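Local coordinates for protein hydrogenase 2 maturation peptidase (Thaumarchaeota archaeon SCGC AB-539-E09, PDB 5TTX) that probably acts as the endopeptidase that trims the large subunit of a nickel-iron hydrogenase in the last step of its maturation, at residues Asn17-Val29 / Pro130-Glu144. Numbering follows the deposited sequence.
Sequences NRLMGDDGFGPRV and PRSLKPSLELSEEVE
The carboxylate of Asp22 reaches across to the loop Pro130-Ser140 and is gripped there by four donors. OD1 takes Arg131 N on its anti side at 2.7 Å, Ser140 OG on its syn side but tilted out of the plane, and Ser132 N from above it; OD2 receives Ser140 N at 2.7 Å through its syn lone pair. In return, Asp22 N donates to Ser132 O. With CG anti to its carbonyl carbon (chi1 -68°), the group lies against Val143, whose CG2 stands 3.4 Å from Asp22 CG. Ser140 suits its place doubly, since its OG also caps helix 141-158 by accepting from Val143 N. Gly21 combines a positive phi with a site where a side chain would collide with Ser132 O and Lys134 O. Gly21 N donates to Ser136 O, and Ser136 N to Leu19 O, both at 2.9 Å, a single bridge that pairs Met20 with Ser136. Farther along, Arg28 turns back (chi2 -75°) to lay one guanidinium face over Leu139 CD1, 3.6 Å from CZ, while two waters meet its edge and link NH1 to Leu137 O and Glu138 OE1. Were Asp22 replaced by alanine, three backbone N-H groups and the Ser140 hydroxyl would probably lose their acceptor. The carboxylate, together with these backbone bonds, ties the acidic loop after strand 10-15, consistent with hydrogenase maturation proteases, to that after strand 122-128, its charge probably stabilised by the nearby helix N-terminus.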
# COMPACT_ATOMS: atom_id res chain seq x y z
N ASN A 17 -17.61 33.48 28.07
CA ASN A 17 -17.96 33.45 29.49
C ASN A 17 -18.77 34.70 29.85
O ASN A 17 -18.22 35.80 29.90
CB ASN A 17 -16.69 33.39 30.32
CG ASN A 17 -16.95 33.09 31.79
OD1 ASN A 17 -18.06 33.29 32.31
ND2 ASN A 17 -15.92 32.62 32.48
N ARG A 18 -20.07 34.50 30.14
CA ARG A 18 -20.98 35.59 30.53
C ARG A 18 -20.51 36.36 31.76
O ARG A 18 -20.96 37.49 31.95
CB ARG A 18 -22.37 35.05 30.85
CG ARG A 18 -23.22 34.77 29.66
CD ARG A 18 -24.50 34.12 30.07
NE ARG A 18 -25.21 33.51 28.93
CZ ARG A 18 -26.10 34.17 28.18
NH1 ARG A 18 -26.38 35.45 28.44
NH2 ARG A 18 -26.73 33.55 27.19
N LEU A 19 -19.67 35.77 32.60
CA LEU A 19 -19.20 36.41 33.82
C LEU A 19 -17.96 37.27 33.58
O LEU A 19 -17.45 37.88 34.53
CB LEU A 19 -18.86 35.35 34.86
CG LEU A 19 -19.92 34.28 35.06
CD1 LEU A 19 -19.43 33.30 36.11
CD2 LEU A 19 -21.22 34.92 35.50
N MSE A 20 -17.47 37.32 32.35
CA MSE A 20 -16.25 38.05 32.05
C MSE A 20 -16.54 39.19 31.09
O MSE A 20 -15.89 39.33 30.06
CB MSE A 20 -15.19 37.12 31.46
CG MSE A 20 -14.83 36.02 32.41
SE MSE A 20 -13.76 36.63 33.95
CE MSE A 20 -13.20 34.86 34.62
N GLY A 21 -17.54 39.99 31.42
CA GLY A 21 -17.73 41.23 30.71
C GLY A 21 -18.03 41.00 29.25
O GLY A 21 -18.98 40.30 28.89
N ASP A 22 -17.22 41.60 28.39
CA ASP A 22 -17.51 41.52 26.96
C ASP A 22 -17.20 40.15 26.36
O ASP A 22 -17.51 39.93 25.18
CB ASP A 22 -16.75 42.63 26.22
CG ASP A 22 -17.26 44.02 26.55
OD1 ASP A 22 -16.48 44.98 26.38
OD2 ASP A 22 -18.43 44.16 27.00
N ASP A 23 -16.63 39.21 27.12
CA ASP A 23 -16.57 37.84 26.61
C ASP A 23 -17.95 37.21 26.50
O ASP A 23 -18.08 36.14 25.90
CB ASP A 23 -15.70 36.95 27.50
CG ASP A 23 -15.18 35.73 26.76
OD1 ASP A 23 -14.76 35.90 25.59
OD2 ASP A 23 -15.15 34.61 27.33
N GLY A 24 -18.96 37.84 27.09
CA GLY A 24 -20.32 37.38 26.89
C GLY A 24 -20.97 37.86 25.60
O GLY A 24 -22.17 37.66 25.42
N PHE A 25 -20.21 38.47 24.67
CA PHE A 25 -20.78 38.86 23.38
C PHE A 25 -21.54 37.72 22.70
O PHE A 25 -22.71 37.87 22.32
CB PHE A 25 -19.65 39.37 22.47
CG PHE A 25 -20.02 39.42 21.00
CD1 PHE A 25 -19.56 38.43 20.11
CD2 PHE A 25 -20.80 40.45 20.50
CE1 PHE A 25 -19.88 38.50 18.73
CE2 PHE A 25 -21.13 40.52 19.14
CZ PHE A 25 -20.68 39.57 18.26
N GLY A 26 -20.90 36.56 22.51
CA GLY A 26 -21.51 35.47 21.77
C GLY A 26 -22.81 34.97 22.38
O GLY A 26 -23.84 34.91 21.71
N PRO A 27 -22.77 34.56 23.65
CA PRO A 27 -24.02 34.14 24.32
C PRO A 27 -25.09 35.20 24.33
O PRO A 27 -26.28 34.87 24.29
CB PRO A 27 -23.55 33.81 25.75
CG PRO A 27 -22.08 33.37 25.58
CD PRO A 27 -21.56 34.23 24.43
N ARG A 28 -24.70 36.48 24.39
CA ARG A 28 -25.70 37.54 24.39
C ARG A 28 -26.33 37.72 23.01
O ARG A 28 -27.50 38.11 22.92
CB ARG A 28 -25.08 38.84 24.91
CG ARG A 28 -24.84 38.87 26.45
CD ARG A 28 -26.14 39.07 27.25
NE ARG A 28 -26.76 40.32 26.86
CZ ARG A 28 -26.55 41.48 27.48
NH1 ARG A 28 -25.75 41.55 28.55
NH2 ARG A 28 -27.14 42.58 27.02
N VAL A 29 -25.60 37.43 21.93
CA VAL A 29 -26.23 37.40 20.61
C VAL A 29 -27.23 36.27 20.53
O VAL A 29 -28.34 36.43 20.00
CB VAL A 29 -25.17 37.28 19.49
CG1 VAL A 29 -25.89 37.02 18.13
CG2 VAL A 29 -24.29 38.55 19.40
N PRO A 130 -13.57 43.25 22.18
CA PRO A 130 -14.16 43.68 23.44
C PRO A 130 -13.65 45.04 23.86
O PRO A 130 -12.66 45.57 23.34
CB PRO A 130 -13.66 42.62 24.43
CG PRO A 130 -12.26 42.34 23.93
CD PRO A 130 -12.44 42.32 22.39
N ARG A 131 -14.37 45.62 24.81
CA ARG A 131 -13.80 46.72 25.55
C ARG A 131 -13.08 46.21 26.78
O ARG A 131 -11.92 46.56 27.03
CB ARG A 131 -14.88 47.72 26.00
CG ARG A 131 -14.27 48.81 26.88
CD ARG A 131 -15.33 49.62 27.66
NE ARG A 131 -14.65 50.60 28.50
CZ ARG A 131 -15.26 51.39 29.40
NH1 ARG A 131 -16.56 51.32 29.59
NH2 ARG A 131 -14.54 52.24 30.12
N SER A 132 -13.75 45.37 27.54
CA SER A 132 -13.19 44.87 28.78
C SER A 132 -13.64 43.44 29.02
O SER A 132 -14.81 43.08 28.82
CB SER A 132 -13.62 45.78 29.94
OG SER A 132 -13.49 45.08 31.15
N LEU A 133 -12.68 42.62 29.45
CA LEU A 133 -12.89 41.23 29.84
C LEU A 133 -12.79 41.05 31.34
O LEU A 133 -12.76 39.92 31.83
CB LEU A 133 -11.86 40.33 29.14
CG LEU A 133 -11.89 40.45 27.60
CD1 LEU A 133 -10.60 39.89 26.92
CD2 LEU A 133 -13.17 39.83 27.02
N LYS A 134 -12.69 42.15 32.08
CA LYS A 134 -12.70 42.07 33.53
C LYS A 134 -14.01 41.41 33.99
O LYS A 134 -15.03 41.47 33.29
CB LYS A 134 -12.56 43.47 34.13
CG LYS A 134 -11.12 44.02 34.06
CD LYS A 134 -11.01 45.39 34.76
CE LYS A 134 -11.84 46.48 34.04
NZ LYS A 134 -11.44 46.79 32.61
N PRO A 135 -13.97 40.71 35.12
CA PRO A 135 -15.20 40.10 35.65
C PRO A 135 -16.35 41.10 35.76
O PRO A 135 -16.19 42.21 36.28
CB PRO A 135 -14.77 39.58 37.03
CG PRO A 135 -13.28 39.22 36.80
CD PRO A 135 -12.77 40.32 35.89
N SER A 136 -17.52 40.67 35.28
CA SER A 136 -18.69 41.51 35.09
C SER A 136 -19.81 40.69 34.46
O SER A 136 -19.55 39.87 33.57
CB SER A 136 -18.38 42.71 34.19
OG SER A 136 -19.53 43.53 34.00
N LEU A 137 -21.03 40.89 34.93
CA LEU A 137 -22.25 40.35 34.34
C LEU A 137 -22.70 41.14 33.13
O LEU A 137 -23.64 40.71 32.44
CB LEU A 137 -23.38 40.33 35.38
CG LEU A 137 -23.00 39.57 36.65
CD1 LEU A 137 -24.00 39.78 37.77
CD2 LEU A 137 -22.83 38.10 36.34
N GLU A 138 -22.08 42.29 32.85
CA GLU A 138 -22.61 43.23 31.88
C GLU A 138 -21.67 43.40 30.70
O GLU A 138 -20.46 43.20 30.80
CB GLU A 138 -22.86 44.60 32.52
CG GLU A 138 -23.81 44.61 33.72
CD GLU A 138 -25.25 44.23 33.38
OE1 GLU A 138 -25.60 44.13 32.18
OE2 GLU A 138 -26.05 44.03 34.33
N LEU A 139 -22.25 43.77 29.56
CA LEU A 139 -21.49 44.18 28.40
C LEU A 139 -21.24 45.67 28.46
O LEU A 139 -22.08 46.44 28.94
CB LEU A 139 -22.23 43.84 27.10
CG LEU A 139 -22.69 42.41 26.83
CD1 LEU A 139 -23.63 42.40 25.61
CD2 LEU A 139 -21.49 41.46 26.60
N SER A 140 -20.10 46.09 27.93
CA SER A 140 -19.86 47.49 27.64
C SER A 140 -20.90 48.02 26.65
O SER A 140 -21.54 47.27 25.90
CB SER A 140 -18.47 47.69 27.02
OG SER A 140 -18.36 46.94 25.80
N GLU A 141 -21.05 49.33 26.66
CA GLU A 141 -21.88 50.04 25.70
C GLU A 141 -21.57 49.59 24.26
O GLU A 141 -22.49 49.30 23.48
CB GLU A 141 -21.64 51.54 25.91
CG GLU A 141 -22.67 52.43 25.32
CD GLU A 141 -22.66 53.82 25.93
OE1 GLU A 141 -21.62 54.21 26.52
OE2 GLU A 141 -23.70 54.51 25.81
N GLU A 142 -20.28 49.49 23.91
CA GLU A 142 -19.90 49.16 22.55
C GLU A 142 -20.31 47.74 22.18
O GLU A 142 -20.86 47.50 21.10
CB GLU A 142 -18.39 49.33 22.35
CG GLU A 142 -17.94 50.77 22.46
CD GLU A 142 -17.39 51.07 23.85
OE1 GLU A 142 -16.37 51.80 23.93
OE2 GLU A 142 -17.97 50.58 24.86
N VAL A 143 -20.05 46.79 23.07
CA VAL A 143 -20.25 45.41 22.67
C VAL A 143 -21.73 45.06 22.72
O VAL A 143 -22.22 44.28 21.89
CB VAL A 143 -19.39 44.47 23.53
CG1 VAL A 143 -19.77 43.01 23.27
CG2 VAL A 143 -17.89 44.72 23.24
N GLU A 144 -22.47 45.68 23.63
CA GLU A 144 -23.91 45.60 23.56
C GLU A 144 -24.42 46.07 22.20
O GLU A 144 -25.28 45.42 21.60
CB GLU A 144 -24.56 46.43 24.66
CG GLU A 144 -26.03 46.75 24.31
CD GLU A 144 -27.01 46.52 25.44
OE1 GLU A 144 -26.63 46.67 26.63
OE2 GLU A 144 -28.18 46.20 25.12
O HOH W 1 -23.92 37.89 32.68
O HOH W 2 -23.91 40.07 29.85
O HOH W 3 -25.16 44.26 29.46